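Long-range contacts in beta-galacturonidase (Eisenbergiella tayi, PDB 6NCW), which probably hydrolyses beta-linked galacturonic acid residues as a family 2 glycoside hydrolase: residues Thr258-Ile263 and Gly458-Leu462; Leu443-Gln448 and Ala497-Gly503; Glu465-Gly469 and Ala490-Gln494. Numbering follows the deposited sequence.

Interaction 1: Thr258-Ile263 and Gly458-Leu462; sequences TEGKDI and GKPFL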
ATOM      1  N   THR A 258      31.478 -31.215 -17.067  1.00 28.84           N
ATOM      2  CA  THR A 258      31.526 -31.651 -15.682  1.00 29.34           C
ATOM      3  C   THR A 258      32.673 -32.631 -15.497  1.00 34.92           C
ATOM      4  O   THR A 258      33.020 -33.398 -16.402  1.00 28.37           O
ATOM      5  CB  THR A 258      30.218 -32.310 -15.239  1.00 28.17           C
ATOM      6  OG1 THR A 258      29.980 -33.484 -16.029  1.00 29.96           O
ATOM      7  CG2 THR A 258      29.056 -31.354 -15.408  1.00 24.93           C
ATOM      8  N   GLU A 259      33.257 -32.591 -14.306  1.00 28.99           N
ATOM      9  CA  GLU A 259      34.329 -33.500 -13.928  1.00 31.56           C
ATOM     10  C   GLU A 259      34.152 -33.763 -12.441  1.00 28.97           C
ATOM     11  O   GLU A 259      34.325 -32.848 -11.627  1.00 34.02           O
ATOM     12  CB  GLU A 259      35.693 -32.887 -14.238  1.00 28.82           C
ATOM     13  CG  GLU A 259      36.879 -33.743 -13.884  1.00 30.61           C
ATOM     14  CD  GLU A 259      38.177 -33.116 -14.362  1.00 42.00           C
ATOM     15  OE1 GLU A 259      38.509 -33.256 -15.566  1.00 45.22           O
ATOM     16  OE2 GLU A 259      38.855 -32.464 -13.538  1.00 46.21           O
ATOM     17  N   GLY A 260      33.786 -34.985 -12.090  1.00 26.92           N
ATOM     18  CA  GLY A 260      33.491 -35.262 -10.689  1.00 33.22           C
ATOM     19  C   GLY A 260      32.297 -34.452 -10.219  1.00 32.24           C
ATOM     20  O   GLY A 260      31.251 -34.410 -10.880  1.00 29.76           O
ATOM     21  N   LYS A 261      32.454 -33.789  -9.071  1.00 28.23           N
ATOM     22  CA  LYS A 261      31.426 -32.914  -8.520  1.00 28.91           C
ATOM     23  C   LYS A 261      31.566 -31.466  -9.000  1.00 28.18           C
ATOM     24  O   LYS A 261      30.968 -30.567  -8.400  1.00 30.05           O
ATOM     25  CB  LYS A 261      31.457 -32.957  -6.977  1.00 24.54           C
ATOM     26  CG  LYS A 261      31.213 -34.333  -6.350  1.00 25.96           C
ATOM     27  CD  LYS A 261      31.303 -34.318  -4.819  1.00 29.85           C
ATOM     28  CE  LYS A 261      30.804 -35.647  -4.207  1.00 29.34           C
ATOM     29  NZ  LYS A 261      30.919 -35.718  -2.698  1.00 31.37           N
ATOM     30  N   ASP A 262      32.351 -31.211 -10.046  1.00 29.95           N
ATOM     31  CA  ASP A 262      32.650 -29.847 -10.480  1.00 29.14           C
ATOM     32  C   ASP A 262      31.987 -29.548 -11.817  1.00 27.25           C
ATOM     33  O   ASP A 262      32.067 -30.352 -12.747  1.00 29.75           O
ATOM     34  CB  ASP A 262      34.161 -29.617 -10.606  1.00 31.97           C
ATOM     35  CG  ASP A 262      34.908 -29.855  -9.298  1.00 38.00           C
ATOM     36  OD1 ASP A 262      34.408 -29.455  -8.218  1.00 33.30           O
ATOM     37  OD2 ASP A 262      36.007 -30.446  -9.362  1.00 41.97           O
ATOM     38  N   ILE A 263      31.353 -28.383 -11.913  1.00 29.13           N
ATOM     39  CA  ILE A 263      30.968 -27.811 -13.198  1.00 23.97           C
ATOM     40  C   ILE A 263      32.101 -26.890 -13.625  1.00 27.61           C
ATOM     41  O   ILE A 263      32.401 -25.907 -12.941  1.00 29.49           O
ATOM     42  CB  ILE A 263      29.641 -27.045 -13.098  1.00 25.36           C
ATOM     43  CG1 ILE A 263      28.536 -27.929 -12.523  1.00 22.36           C
ATOM     44  CG2 ILE A 263      29.212 -26.536 -14.461  1.00 23.79           C
ATOM     45  CD1 ILE A 263      27.228 -27.154 -12.259  1.00 20.26           C
ATOM     46  N   GLY A 458      28.153 -38.545  -6.630  1.00 32.48           N
ATOM     47  CA  GLY A 458      29.403 -38.096  -7.213  1.00 27.56           C
ATOM     48  C   GLY A 458      29.284 -37.104  -8.353  1.00 29.37           C
ATOM     49  O   GLY A 458      30.313 -36.704  -8.905  1.00 28.45           O
ATOM     50  N   LYS A 459      28.071 -36.680  -8.721  1.00 25.94           N
ATOM     51  CA  LYS A 459      27.871 -35.692  -9.774  1.00 28.77           C
ATOM     52  C   LYS A 459      27.781 -34.285  -9.193  1.00 25.87           C
ATOM     53  O   LYS A 459      27.599 -34.108  -7.983  1.00 28.09           O
ATOM     54  CB  LYS A 459      26.595 -36.013 -10.551  1.00 32.27           C
ATOM     55  CG  LYS A 459      26.654 -37.261 -11.418  1.00 23.13           C
ATOM     56  CD  LYS A 459      25.232 -37.649 -11.805  1.00 26.16           C
ATOM     57  CE  LYS A 459      25.218 -38.811 -12.742  1.00 24.72           C
ATOM     58  NZ  LYS A 459      23.870 -39.103 -13.276  1.00 25.66           N
ATOM     59  N   PRO A 460      27.941 -33.247 -10.019  1.00 26.82           N
ATOM     60  CA  PRO A 460      27.693 -31.886  -9.527  1.00 27.74           C
ATOM     61  C   PRO A 460      26.246 -31.734  -9.075  1.00 25.35           C
ATOM     62  O   PRO A 460      25.345 -32.392  -9.591  1.00 26.05           O
ATOM     63  CB  PRO A 460      27.994 -31.007 -10.745  1.00 28.53           C
ATOM     64  CG  PRO A 460      28.879 -31.846 -11.609  1.00 27.21           C
ATOM     65  CD  PRO A 460      28.416 -33.247 -11.412  1.00 23.21           C
ATOM     66  N   PHE A 461      26.029 -30.843  -8.111  1.00 24.58           N
ATOM     67  CA  PHE A 461      24.739 -30.680  -7.449  1.00 21.91           C
ATOM     68  C   PHE A 461      24.410 -29.198  -7.381  1.00 21.83           C
ATOM     69  O   PHE A 461      25.237 -28.398  -6.930  1.00 23.16           O
ATOM     70  CB  PHE A 461      24.783 -31.320  -6.043  1.00 25.68           C
ATOM     71  CG  PHE A 461      23.547 -31.069  -5.179  1.00 25.24           C
ATOM     72  CD1 PHE A 461      22.343 -31.709  -5.443  1.00 21.83           C
ATOM     73  CD2 PHE A 461      23.620 -30.241  -4.069  1.00 22.99           C
ATOM     74  CE1 PHE A 461      21.223 -31.498  -4.638  1.00 20.33           C
ATOM     75  CE2 PHE A 461      22.508 -30.032  -3.258  1.00 22.29           C
ATOM     76  CZ  PHE A 461      21.314 -30.657  -3.547  1.00 20.84           C
ATOM     77  N   LEU A 462      23.205 -28.835  -7.829  1.00 24.58           N
ATOM     78  CA  LEU A 462      22.698 -27.465  -7.773  1.00 22.55           C
ATOM     79  C   LEU A 462      21.376 -27.440  -7.016  1.00 19.59           C
ATOM     80  O   LEU A 462      20.583 -28.380  -7.125  1.00 20.09           O
ATOM     81  CB  LEU A 462      22.483 -26.889  -9.186  1.00 20.61           C
ATOM     82  CG  LEU A 462      23.696 -26.484 -10.016  1.00 25.72           C
ATOM     83  CD1 LEU A 462      23.287 -26.185 -11.444  1.00 20.61           C
ATOM     84  CD2 LEU A 462      24.394 -25.279  -9.370  1.00 20.34           C
TER
HETATM   85  O   HOH W   1      28.521 -29.620  -7.379  1.00 23.26           O

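Interaction 2: Leu443-Gln448 and Ala497-Gly503; sequences LDELYQ and AVFSREG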
ATOM      1  N   LEU A 443      19.006 -29.738   3.806  1.00 24.91           N
ATOM      2  CA  LEU A 443      19.934 -29.839   2.694  1.00 28.38           C
ATOM      3  C   LEU A 443      20.905 -31.000   2.890  1.00 30.38           C
ATOM      4  O   LEU A 443      21.209 -31.732   1.938  1.00 25.31           O
ATOM      5  CB  LEU A 443      20.673 -28.508   2.543  1.00 25.19           C
ATOM      6  CG  LEU A 443      21.657 -28.339   1.406  1.00 23.16           C
ATOM      7  CD1 LEU A 443      21.024 -28.799   0.084  1.00 26.02           C
ATOM      8  CD2 LEU A 443      22.072 -26.885   1.342  1.00 21.47           C
ATOM      9  N   ASP A 444      21.390 -31.192   4.121  1.00 27.89           N
ATOM     10  CA  ASP A 444      22.303 -32.301   4.399  1.00 29.00           C
ATOM     11  C   ASP A 444      21.615 -33.650   4.244  1.00 27.22           C
ATOM     12  O   ASP A 444      22.192 -34.587   3.679  1.00 29.06           O
ATOM     13  CB  ASP A 444      22.889 -32.153   5.804  1.00 31.37           C
ATOM     14  CG  ASP A 444      23.892 -31.003   5.893  1.00 38.29           C
ATOM     15  OD1 ASP A 444      24.262 -30.451   4.824  1.00 45.01           O
ATOM     16  OD2 ASP A 444      24.303 -30.648   7.020  1.00 45.06           O
ATOM     17  N   GLU A 445      20.383 -33.769   4.728  1.00 25.89           N
ATOM     18  CA  GLU A 445      19.651 -35.020   4.573  1.00 28.19           C
ATOM     19  C   GLU A 445      19.441 -35.358   3.098  1.00 28.02           C
ATOM     20  O   GLU A 445      19.621 -36.511   2.688  1.00 28.57           O
ATOM     21  CB  GLU A 445      18.314 -34.932   5.304  1.00 25.18           C
ATOM     22  CG  GLU A 445      17.342 -35.996   4.850  1.00 32.59           C
ATOM     23  CD  GLU A 445      16.004 -35.946   5.569  1.00 34.21           C
ATOM     24  OE1 GLU A 445      15.058 -36.617   5.101  1.00 42.84           O
ATOM     25  OE2 GLU A 445      15.899 -35.260   6.607  1.00 38.06           O
ATOM     26  N   LEU A 446      19.071 -34.363   2.283  1.00 27.62           N
ATOM     27  CA  LEU A 446      18.916 -34.583   0.842  1.00 24.90           C
ATOM     28  C   LEU A 446      20.248 -34.927   0.184  1.00 23.98           C
ATOM     29  O   LEU A 446      20.330 -35.858  -0.627  1.00 25.66           O
ATOM     30  CB  LEU A 446      18.306 -33.348   0.183  1.00 24.76           C
ATOM     31  CG  LEU A 446      18.240 -33.370  -1.358  1.00 26.47           C
ATOM     32  CD1 LEU A 446      17.399 -34.539  -1.901  1.00 24.57           C
ATOM     33  CD2 LEU A 446      17.717 -32.028  -1.890  1.00 21.69           C
ATOM     34  N   TYR A 447      21.306 -34.185   0.517  1.00 27.06           N
ATOM     35  CA  TYR A 447      22.591 -34.397  -0.148  1.00 29.17           C
ATOM     36  C   TYR A 447      23.149 -35.782   0.159  1.00 29.33           C
ATOM     37  O   TYR A 447      23.591 -36.501  -0.746  1.00 24.20           O
ATOM     38  CB  TYR A 447      23.598 -33.322   0.257  1.00 26.39           C
ATOM     39  CG  TYR A 447      24.847 -33.426  -0.577  1.00 28.89           C
ATOM     40  CD1 TYR A 447      24.836 -33.060  -1.921  1.00 26.46           C
ATOM     41  CD2 TYR A 447      26.023 -33.948  -0.046  1.00 31.15           C
ATOM     42  CE1 TYR A 447      25.964 -33.172  -2.703  1.00 24.95           C
ATOM     43  CE2 TYR A 447      27.163 -34.068  -0.825  1.00 31.16           C
ATOM     44  CZ  TYR A 447      27.126 -33.683  -2.149  1.00 28.85           C
ATOM     45  OH  TYR A 447      28.253 -33.808  -2.928  1.00 27.44           O
ATOM     46  N   GLN A 448      23.116 -36.176   1.432  1.00 28.97           N
ATOM     47  CA  GLN A 448      23.598 -37.494   1.830  1.00 29.27           C
ATOM     48  C   GLN A 448      22.818 -38.604   1.137  1.00 28.18           C
ATOM     49  O   GLN A 448      23.410 -39.562   0.637  1.00 27.78           O
ATOM     50  CB  GLN A 448      23.518 -37.629   3.351  1.00 28.46           C
ATOM     51  CG  GLN A 448      24.868 -37.686   4.043  1.00 41.53           C
ATOM     52  CD  GLN A 448      25.693 -36.415   3.881  1.00 49.83           C
ATOM     53  OE1 GLN A 448      25.421 -35.396   4.529  1.00 58.43           O
ATOM     54  NE2 GLN A 448      26.722 -36.475   3.026  1.00 52.41           N
ATOM     55  N   ALA A 497      23.229 -21.537   3.992  1.00 22.37           N
ATOM     56  CA  ALA A 497      23.350 -22.990   3.968  1.00 21.60           C
ATOM     57  C   ALA A 497      23.835 -23.495   2.608  1.00 27.45           C
ATOM     58  O   ALA A 497      24.745 -24.326   2.550  1.00 24.35           O
ATOM     59  CB  ALA A 497      22.028 -23.647   4.355  1.00 21.39           C
ATOM     60  N   VAL A 498      23.245 -23.016   1.500  1.00 21.33           N
ATOM     61  CA  VAL A 498      23.605 -23.566   0.190  1.00 21.01           C
ATOM     62  C   VAL A 498      25.075 -23.294  -0.127  1.00 23.03           C
ATOM     63  O   VAL A 498      25.783 -24.166  -0.636  1.00 28.02           O
ATOM     64  CB  VAL A 498      22.673 -23.031  -0.930  1.00 24.72           C
ATOM     65  CG1 VAL A 498      21.228 -23.441  -0.671  1.00 21.80           C
ATOM     66  CG2 VAL A 498      22.755 -21.521  -1.050  1.00 20.88           C
ATOM     67  N   PHE A 499      25.565 -22.096   0.189  1.00 20.63           N
ATOM     68  CA  PHE A 499      26.950 -21.752  -0.104  1.00 25.47           C
ATOM     69  C   PHE A 499      27.958 -22.423   0.826  1.00 26.53           C
ATOM     70  O   PHE A 499      29.152 -22.401   0.522  1.00 31.10           O
ATOM     71  CB  PHE A 499      27.116 -20.231  -0.065  1.00 23.39           C
ATOM     72  CG  PHE A 499      26.535 -19.542  -1.265  1.00 20.47           C
ATOM     73  CD1 PHE A 499      26.850 -19.980  -2.547  1.00 24.01           C
ATOM     74  CD2 PHE A 499      25.649 -18.496  -1.120  1.00 21.19           C
ATOM     75  CE1 PHE A 499      26.302 -19.366  -3.675  1.00 22.42           C
ATOM     76  CE2 PHE A 499      25.089 -17.870  -2.249  1.00 26.27           C
ATOM     77  CZ  PHE A 499      25.432 -18.304  -3.529  1.00 19.30           C
ATOM     78  N   SER A 500      27.525 -23.027   1.931  1.00 30.07           N
ATOM     79  CA  SER A 500      28.424 -23.788   2.787  1.00 28.02           C
ATOM     80  C   SER A 500      28.230 -25.297   2.661  1.00 33.04           C
ATOM     81  O   SER A 500      28.906 -26.054   3.362  1.00 31.58           O
ATOM     82  CB  SER A 500      28.264 -23.346   4.245  1.00 30.28           C
ATOM     83  OG  SER A 500      26.970 -23.633   4.728  1.00 32.80           O
ATOM     84  N   ARG A 501      27.349 -25.754   1.770  1.00 27.80           N
ATOM     85  CA  ARG A 501      27.144 -27.179   1.528  1.00 29.81           C
ATOM     86  C   ARG A 501      28.245 -27.690   0.592  1.00 31.40           C
ATOM     87  O   ARG A 501      28.238 -27.402  -0.611  1.00 31.33           O
ATOM     88  CB  ARG A 501      25.750 -27.396   0.946  1.00 26.44           C
ATOM     89  CG  ARG A 501      25.382 -28.823   0.579  1.00 27.86           C
ATOM     90  CD  ARG A 501      25.482 -29.778   1.769  1.00 28.43           C
ATOM     91  NE  ARG A 501      26.706 -30.564   1.680  1.00 38.22           N
ATOM     92  CZ  ARG A 501      27.057 -31.523   2.531  1.00 39.24           C
ATOM     93  NH1 ARG A 501      26.273 -31.834   3.560  1.00 32.29           N
ATOM     94  NH2 ARG A 501      28.198 -32.173   2.342  1.00 37.70           N
ATOM     95  N   GLU A 502      29.209 -28.427   1.143  1.00 31.41           N
ATOM     96  CA  GLU A 502      30.265 -29.013   0.324  1.00 31.90           C
ATOM     97  C   GLU A 502      29.668 -29.969  -0.689  1.00 25.70           C
ATOM     98  O   GLU A 502      28.834 -30.812  -0.344  1.00 29.83           O
ATOM     99  CB  GLU A 502      31.279 -29.763   1.197  1.00 35.26           C
ATOM    100  CG  GLU A 502      32.542 -28.969   1.499  1.00 45.53           C
ATOM    101  CD  GLU A 502      33.416 -29.651   2.553  1.00 65.72           C
ATOM    102  OE1 GLU A 502      33.568 -30.899   2.492  1.00 60.01           O
ATOM    103  OE2 GLU A 502      33.931 -28.939   3.452  1.00 64.35           O
ATOM    104  N   GLY A 503      30.121 -29.849  -1.933  1.00 24.25           N
ATOM    105  CA  GLY A 503      29.581 -30.607  -3.040  1.00 27.28           C
ATOM    106  C   GLY A 503      28.493 -29.892  -3.820  1.00 28.85           C
ATOM    107  O   GLY A 503      28.008 -30.435  -4.817  1.00 28.58           O
TER
HETATM  108  O   HOH W   2      27.978 -32.974  -5.507  1.00 23.09           O

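Interaction 3: Glu465-Gly469 and Ala490-Gln494; sequences EIGAG and ALKEQ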
ATOM      1  N   GLU A 465      15.981 -24.170  -7.006  1.00 18.91           N
ATOM      2  CA  GLU A 465      14.993 -23.276  -6.394  1.00 22.62           C
ATOM      3  C   GLU A 465      15.180 -23.298  -4.887  1.00 17.82           C
ATOM      4  O   GLU A 465      15.258 -24.378  -4.307  1.00 18.88           O
ATOM      5  CB  GLU A 465      13.545 -23.694  -6.715  1.00 18.96           C
ATOM      6  CG  GLU A 465      13.106 -23.358  -8.129  1.00 22.40           C
ATOM      7  CD  GLU A 465      11.740 -23.925  -8.498  1.00 24.89           C
ATOM      8  OE1 GLU A 465      11.558 -24.197  -9.708  1.00 23.77           O
ATOM      9  OE2 GLU A 465      10.864 -24.095  -7.605  1.00 25.22           O
ATOM     10  N   ILE A 466      15.283 -22.114  -4.282  1.00 16.30           N
ATOM     11  CA  ILE A 466      15.069 -21.901  -2.854  1.00 19.30           C
ATOM     12  C   ILE A 466      14.594 -20.458  -2.673  1.00 16.59           C
ATOM     13  O   ILE A 466      15.013 -19.558  -3.407  1.00 17.93           O
ATOM     14  CB  ILE A 466      16.363 -22.200  -2.047  1.00 19.96           C
ATOM     15  CG1 ILE A 466      16.084 -22.306  -0.546  1.00 16.30           C
ATOM     16  CG2 ILE A 466      17.429 -21.139  -2.313  1.00 15.87           C
ATOM     17  CD1 ILE A 466      17.183 -23.095   0.206  1.00 18.21           C
ATOM     18  N   GLY A 467      13.719 -20.226  -1.698  1.00 18.09           N
ATOM     19  CA  GLY A 467      13.242 -18.872  -1.466  1.00 16.88           C
ATOM     20  C   GLY A 467      12.030 -18.836  -0.548  1.00 20.33           C
ATOM     21  O   GLY A 467      11.735 -19.800   0.170  1.00 16.53           O
ATOM     22  N   ALA A 468      11.330 -17.700  -0.586  1.00 17.36           N
ATOM     23  CA  ALA A 468      10.263 -17.460   0.379  1.00 18.59           C
ATOM     24  C   ALA A 468       9.323 -16.379  -0.145  1.00 16.86           C
ATOM     25  O   ALA A 468       9.744 -15.461  -0.857  1.00 18.77           O
ATOM     26  CB  ALA A 468      10.842 -17.039   1.735  1.00 13.13           C
ATOM     27  N   GLY A 469       8.061 -16.468   0.257  1.00 20.08           N
ATOM     28  CA  GLY A 469       7.092 -15.460  -0.139  1.00 14.93           C
ATOM     29  C   GLY A 469       7.231 -14.189   0.677  1.00 17.63           C
ATOM     30  O   GLY A 469       7.725 -14.187   1.807  1.00 18.38           O
ATOM     31  N   ALA A 490      14.412 -15.734   6.131  1.00 19.67           N
ATOM     32  CA  ALA A 490      14.461 -16.979   5.372  1.00 18.80           C
ATOM     33  C   ALA A 490      15.604 -16.969   4.356  1.00 20.96           C
ATOM     34  O   ALA A 490      16.413 -17.905   4.303  1.00 20.10           O
ATOM     35  CB  ALA A 490      13.125 -17.215   4.673  1.00 19.87           C
ATOM     36  N   LEU A 491      15.702 -15.900   3.560  1.00 19.43           N
ATOM     37  CA  LEU A 491      16.721 -15.863   2.509  1.00 19.90           C
ATOM     38  C   LEU A 491      18.124 -15.841   3.104  1.00 21.69           C
ATOM     39  O   LEU A 491      19.036 -16.488   2.578  1.00 19.44           O
ATOM     40  CB  LEU A 491      16.498 -14.661   1.591  1.00 20.39           C
ATOM     41  CG  LEU A 491      15.653 -14.892   0.323  1.00 16.86           C
ATOM     42  CD1 LEU A 491      16.390 -15.814  -0.636  1.00 15.18           C
ATOM     43  CD2 LEU A 491      14.290 -15.486   0.678  1.00 14.33           C
ATOM     44  N   LYS A 492      18.314 -15.125   4.216  1.00 20.50           N
ATOM     45  CA  LYS A 492      19.624 -15.114   4.858  1.00 21.45           C
ATOM     46  C   LYS A 492      20.047 -16.530   5.252  1.00 21.64           C
ATOM     47  O   LYS A 492      21.143 -16.985   4.908  1.00 19.86           O
ATOM     48  CB  LYS A 492      19.593 -14.180   6.075  1.00 24.61           C
ATOM     49  CG  LYS A 492      20.977 -13.859   6.628  1.00 30.89           C
ATOM     50  CD  LYS A 492      20.906 -12.987   7.880  1.00 37.13           C
ATOM     51  CE  LYS A 492      22.303 -12.515   8.300  1.00 43.50           C
ATOM     52  NZ  LYS A 492      22.229 -11.332   9.220  1.00 51.18           N
ATOM     53  N   GLU A 493      19.163 -17.260   5.934  1.00 22.02           N
ATOM     54  CA  GLU A 493      19.486 -18.626   6.334  1.00 21.27           C
ATOM     55  C   GLU A 493      19.621 -19.565   5.135  1.00 22.18           C
ATOM     56  O   GLU A 493      20.497 -20.436   5.119  1.00 23.35           O
ATOM     57  CB  GLU A 493      18.420 -19.160   7.293  1.00 18.99           C
ATOM     58  CG  GLU A 493      18.766 -20.568   7.777  1.00 29.65           C
ATOM     59  CD  GLU A 493      17.704 -21.207   8.660  1.00 32.78           C
ATOM     60  OE1 GLU A 493      16.724 -20.510   9.014  1.00 31.09           O
ATOM     61  OE2 GLU A 493      17.859 -22.417   8.984  1.00 30.50           O
ATOM     62  N   GLN A 494      18.738 -19.435   4.144  1.00 19.41           N
ATOM     63  CA  GLN A 494      18.790 -20.309   2.965  1.00 20.40           C
ATOM     64  C   GLN A 494      20.097 -20.165   2.195  1.00 18.67           C
ATOM     65  O   GLN A 494      20.698 -21.165   1.788  1.00 18.26           O
ATOM     66  CB  GLN A 494      17.600 -20.018   2.044  1.00 18.16           C
ATOM     67  CG  GLN A 494      16.282 -20.502   2.636  1.00 19.40           C
ATOM     68  CD  GLN A 494      15.082 -19.984   1.882  1.00 19.11           C
ATOM     69  OE1 GLN A 494      15.211 -19.090   1.048  1.00 19.47           O
ATOM     70  NE2 GLN A 494      13.903 -20.549   2.161  1.00 17.57           N
TER

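Interaction 1: Thr258-Ile263 and Gly458-Leu462
A two-residue beta-hairpin packs against the loop that leads into the seventh strand of the TIM barrel, 461-466, with P460 as the main point of contact (97 Å² covered). T258 lies on the first hairpin strand: its CA-CB bond points toward the partner and CG2 stands 3.8 Å from P460 CG. E259 turns away. It starts a type II' turn to D262, closed by two backbone hydrogen bonds, E259 N to D262 O and D262 N to E259 O, both 3.0 Å. G260 takes a positive phi (63°), a conformation that favours glycine, and its O lies 3.1 Å from P460 CD. The same G260 O is 3.2 Å from G458 O, a close approach of two acceptors that is no hydrogen bond. K261 comes nearest in backbone terms, its CA 4.0 Å from P460 CA, and its CG rests 3.6 Å from G458 O. No direct hydrogen bond joins the segments; instead a water bridges them, donating to K261 O (2.8 Å) and accepting from F461 N (2.9 Å). D262 directs its side chain away, while its O touches P460 CG at 3.7 Å. I263, on the returning strand that pairs onward with L270, is buried. Its CG1 lies 3.6 Å from P460 CB, and its CD1 meets L462 CD1 at 4.1 Å.

Interaction 2: Leu443-Gln448 and Ala497-Gly503
The main polar link of this contact is a salt bridge: R501 NH1 donates to D444 OD1 at 2.7 Å with an N-H...O angle of 149°, the carboxylate oxygen lying at the guanidinium edge. Two further hydrogen bonds, R501 NE to E502 O (2.9 Å) and R501 NH2 to E502 O (3.1 Å), hold the guanidinium to the carbonyl of the following residue. R501 is the most covered residue, at 110 Å². Apolar contacts centre on L443, whose CD2 reaches V498 CG1 at 4.1 Å, A497 CB at 4.4 Å and the aliphatic R501 CB at 3.7 Å. These join helix 439-453 to the end of helix 484-500 and the turn after it; the two are successive outer helices of the TIM barrel, and on strand 461-466, between them in sequence, L443 touches F461 and I463, and V498 touches I463. Aromatic contacts come from Y447. Its CD2 lies over a face of the R501 guanidinium, 3.7 Å from NH2, and E502 O sits over one face of the ring, 3.7 Å from CE2. At G503 the tyrosine hydroxyl fits because there is no side chain: Y447 OH is 3.5 Å from G503 CA, and an ideal CB would fall 2.1 Å from it. A water bridges Y447 OH and G503 O, accepting from the first at 2.7 Å and donating to the second at 2.6 Å.

Interaction 3: Glu465-Gly469 and Ala490-Gln494
This is a fully buried strand-to-helix contact in which the C-terminal end of barrel strand 461-466, with the residues that follow it, packs on helix 484-500, which leads on to strand 504-509. All six touching residues are buried, and the segments together cover 254 Å². The helix presents A490, L491 and Q494, one face at the i, i+1 and i+4 positions, while K492 and E493 make no contact. In register, I466 faces Q494 (CA-CA 7.1 Å), G467 faces L491 (6.1 Å) and A468 faces A490 (6.5 Å). The small residues allow this closeness: A468 CB meets A490 CB at 3.7 Å. L491 CD2 lies 3.9 Å from A468 CB and 4.1 Å from G467 CA. I466 packs its CG1 against Q494 CD at 3.5 Å.

The one direct hydrogen bond across the contact runs from Q494 NE2 to G467 O, 3.0 Å with an angle of 162°; the same amide nitrogen also bonds P431 O, tying in a second loop. G467 N lies 3.3 Å from Q494 OE1, but the angle is too poor for a bond. G467 adopts backbone angles (167/-162°) at which a CB would jam against the preceding carbonyl oxygen.

E465, a galacturonate-binding residue (no galacturonate is bound to this chain), is out of reach of the helix segment; its OE1 bonds a glycerol, probably from the crystallisation liquor, and pairs with R309, and its OE2 bonds Y430 OH. A beta-alpha-beta unit with a ligand-binding residue at the C-terminal end of its first strand is the arrangement of a TIM-barrel active site.

In the fold
Strand 461-466 supplies a segment to interactions 1 and 3, while interaction 2 only packs against it. Interaction 1 lies by its N-terminal end and interaction 3 at its C-terminal end, about 23 Å apart between centres. Interaction 2 lies about 13 Å from interaction 1 and about 14 Å from interaction 3, centre to centre. It touches the first through F461, whose ring meets Y447 edge-to-face (F461 CD2 to Y447 CD1, 3.7 Å), and the third through V498 CG1 and I466 CD1 at 4.2 Å. Interaction 3 alone holds a galacturonate-binding residue, E465, and its G467 is about 5 Å from the K532 side chain. The side chains of L462 and V498 each lie about 10 Å from that of E465.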